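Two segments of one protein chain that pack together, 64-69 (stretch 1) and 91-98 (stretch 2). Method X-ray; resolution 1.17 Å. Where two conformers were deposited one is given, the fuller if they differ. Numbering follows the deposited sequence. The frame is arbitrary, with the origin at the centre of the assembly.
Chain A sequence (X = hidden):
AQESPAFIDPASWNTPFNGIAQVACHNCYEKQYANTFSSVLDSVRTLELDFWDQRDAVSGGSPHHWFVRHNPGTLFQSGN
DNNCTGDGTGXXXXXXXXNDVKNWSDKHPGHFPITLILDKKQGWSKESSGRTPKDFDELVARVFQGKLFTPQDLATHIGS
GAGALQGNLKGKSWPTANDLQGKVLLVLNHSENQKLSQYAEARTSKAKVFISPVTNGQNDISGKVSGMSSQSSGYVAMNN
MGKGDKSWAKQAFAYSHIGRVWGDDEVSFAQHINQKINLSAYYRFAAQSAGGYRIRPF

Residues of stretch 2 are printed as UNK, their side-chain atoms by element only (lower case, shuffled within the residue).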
# COMPACT_ATOMS: atom_id res chain seq x y z
N HIS A 64 16.36 5.23 12.69
CA HIS A 64 15.52 4.02 12.75
C HIS A 64 14.09 4.31 13.19
O HIS A 64 13.43 3.45 13.71
CB HIS A 64 16.15 2.96 13.67
CG HIS A 64 17.63 2.81 13.51
ND1 HIS A 64 18.50 2.75 14.58
CD2 HIS A 64 18.40 2.77 12.40
CE1 HIS A 64 19.73 2.63 14.13
NE2 HIS A 64 19.70 2.65 12.81
N HIS A 65 13.66 5.55 12.99
CA HIS A 65 12.39 6.09 13.48
C HIS A 65 11.81 7.04 12.48
O HIS A 65 12.54 7.77 11.85
CB HIS A 65 12.72 6.89 14.77
CG HIS A 65 11.62 7.77 15.28
ND1 HIS A 65 11.34 9.05 14.81
CD2 HIS A 65 10.74 7.54 16.28
CE1 HIS A 65 10.30 9.53 15.47
NE2 HIS A 65 9.94 8.65 16.40
N TRP A 66 10.48 7.03 12.36
CA TRP A 66 9.77 8.03 11.55
C TRP A 66 8.52 8.46 12.32
O TRP A 66 7.99 7.70 13.12
CB TRP A 66 9.36 7.48 10.18
CG TRP A 66 10.52 7.22 9.22
CD1 TRP A 66 10.91 8.04 8.20
CD2 TRP A 66 11.39 6.07 9.15
NE1 TRP A 66 11.93 7.47 7.51
CE2 TRP A 66 12.25 6.26 8.06
CE3 TRP A 66 11.52 4.90 9.92
CZ2 TRP A 66 13.23 5.34 7.73
CZ3 TRP A 66 12.50 3.98 9.57
CH2 TRP A 66 13.33 4.21 8.50
N PHE A 67 8.05 9.68 12.02
CA PHE A 67 6.84 10.25 12.60
C PHE A 67 5.66 9.99 11.68
O PHE A 67 5.84 9.82 10.47
CB PHE A 67 6.98 11.75 12.74
CG PHE A 67 8.06 12.20 13.67
CD1 PHE A 67 9.36 12.39 13.19
CD2 PHE A 67 7.81 12.47 15.00
CE1 PHE A 67 10.37 12.84 14.04
CE2 PHE A 67 8.80 12.91 15.86
CZ PHE A 67 10.07 13.11 15.38
N VAL A 68 4.44 10.03 12.24
CA VAL A 68 3.22 9.93 11.44
C VAL A 68 2.35 11.15 11.74
O VAL A 68 1.91 11.36 12.87
CB VAL A 68 2.47 8.62 11.69
CG1 VAL A 68 1.08 8.63 11.06
CG2 VAL A 68 3.28 7.44 11.17
N ARG A 69 2.09 11.91 10.68
CA ARG A 69 1.24 13.11 10.72
C ARG A 69 0.94 13.54 9.30
O ARG A 69 1.61 13.08 8.35
CB ARG A 69 1.93 14.26 11.45
CG ARG A 69 3.17 14.79 10.74
CD ARG A 69 3.73 16.00 11.46
NE ARG A 69 4.91 16.54 10.76
CZ ARG A 69 6.13 16.04 10.86
NH1 ARG A 69 6.40 15.05 11.71
NH2 ARG A 69 7.11 16.52 10.07
N UNK A 91 4.56 7.52 22.87
CA UNK A 91 5.07 7.87 21.51
C UNK A 91 4.41 7.11 20.35
O UNK A 91 4.79 5.98 19.98
c UNK A 91 7.26 8.02 20.20
c UNK A 91 9.19 6.35 19.93
c UNK A 91 8.78 7.79 20.27
n UNK A 91 9.43 5.52 21.15
c UNK A 91 6.56 7.61 21.48
N UNK A 92 3.47 7.78 19.70
CA UNK A 92 2.69 7.19 18.62
C UNK A 92 3.32 7.51 17.25
O UNK A 92 2.81 8.31 16.47
o UNK A 92 1.84 9.91 19.42
c UNK A 92 1.21 7.67 18.68
n UNK A 92 0.02 9.70 18.15
c UNK A 92 1.05 9.19 18.78
N UNK A 93 4.46 6.88 17.02
CA UNK A 93 5.25 7.07 15.81
C UNK A 93 4.91 6.03 14.74
O UNK A 93 3.98 5.26 14.89
c UNK A 93 6.74 7.09 16.17
c UNK A 93 7.26 5.75 16.67
o UNK A 93 8.49 5.64 16.78
o UNK A 93 6.46 4.84 17.00
N UNK A 94 5.71 5.96 13.68
CA UNK A 94 5.46 4.99 12.64
C UNK A 94 5.45 3.59 13.18
O UNK A 94 4.55 2.78 12.91
c UNK A 94 6.44 5.13 11.49
c UNK A 94 4.92 4.16 9.72
c UNK A 94 6.28 4.09 10.38
c UNK A 94 7.37 4.23 9.33
N UNK A 95 6.47 3.26 13.96
CA UNK A 95 6.57 1.91 14.53
C UNK A 95 5.34 1.56 15.35
O UNK A 95 4.82 0.44 15.29
o UNK A 95 10.32 0.91 16.31
o UNK A 95 9.55 -0.88 17.25
c UNK A 95 9.38 0.15 16.56
c UNK A 95 8.00 0.40 16.00
c UNK A 95 7.85 1.76 15.36
N UNK A 96 4.86 2.53 16.13
CA UNK A 96 3.65 2.28 16.94
C UNK A 96 2.42 1.98 16.06
O UNK A 96 1.63 1.07 16.32
c UNK A 96 3.37 3.46 17.82
N UNK A 97 2.26 2.77 15.00
CA UNK A 97 1.17 2.56 14.06
C UNK A 97 1.25 1.18 13.40
O UNK A 97 0.25 0.48 13.26
s UNK A 97 0.75 5.32 13.61
c UNK A 97 1.11 3.65 13.00
N UNK A 98 2.46 0.82 12.98
CA UNK A 98 2.66 -0.49 12.39
C UNK A 98 2.33 -1.61 13.40
O UNK A 98 1.71 -2.62 13.04
c UNK A 98 4.49 0.32 10.76
c UNK A 98 5.93 0.04 10.36
c UNK A 98 4.08 -0.64 11.87
c UNK A 98 3.60 0.23 9.54
O HOH W 1 10.93 2.92 14.51
O HOH W 2 9.10 4.91 14.03

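Position 91 carries four carbons in an unbranched row ending in a nitrogen, and one of the carbons grazes the ring of His65. This is the pattern of lysine. Lys91 is exposed, which suits its charged amine, and its aliphatic part makes the approach: CD lies 4.1 Å from NE2 of His65.

At position 92 there are two side-chain carbons, the second bearing one oxygen and one nitrogen, and none touches stretch 1. This short amide is asparagine. Asn92 is polar and suits a partly exposed spot, where ND2 can hydrogen bond elsewhere in the structure.

Position 93 has two carbons, the second ending in two oxygens, one of which lies against the ring of His65: a short carboxylate, hence aspartate. Asp93 stands immediately before the helix, at its N-cap. The first turn of a helix has backbone NH groups without carbonyl partners, and a short acidic side chain in the p rotamer can fold back to meet one: the backbone N of position 96 donates to Asp93 OD1 over 2.9 Å. The other oxygen, OD2, lies 3.0 Å from CD2 of His65.

Position 94 has four carbons forked at the second; one terminal carbon rests against CB of Trp66, and CB packs on Val68. This is leucine. Leu94 opens the helix with CA-to-CB directed toward stretch 1. Its backbone N donates to Trp66 O over 2.9 Å with a nearly straight angle of 170°, so another free NH of the first turn is satisfied, this time from the neighbouring segment. The branched side chain fills the space beside that bond: CD2 of Leu94 is 3.9 Å from CB of Trp66, and CB of Leu94 is 3.9 Å from CG2 of Val68.

Position 95 shows three carbons, the third with two oxygens, without direct contact to stretch 1: a carboxylate one methylene longer than that at 93, and so glutamate. The extended t, t chain of Glu95 suits a reach into solvent: water 1 lies 2.8 Å from Glu95 OE1 and 2.7 Å from His64 O, placed so that it can donate to either.

A single carbon at position 96, out of reach of stretch 1, identifies alanine. A lone methyl suits a helical position where the backbone NH of Ala96 does the work, here in the capping bond.

Position 97 has one carbon followed by sulfur, which meets Val68: cysteine. Cys97 is buried, points toward stretch 1, and sets SG 4.1 Å from CG2 of Val68; it is also bonded covalently to a group elsewhere in the structure.

Position 98 has four carbons forked at the second, out of reach of stretch 1: leucine. Leu98 is apolar and suits a buried position away from this contact.

The contact joins the start of a helix to a loop and short strand. The Leu94 N to Trp66 O bond ties the backbones, while Val68 packs against Leu94 and Cys97. Water 2 accepts from Trp66 N at 3.0 Å and Glu95 N at 3.1 Å.

Stretch 2 (91-98) KNDLEACL
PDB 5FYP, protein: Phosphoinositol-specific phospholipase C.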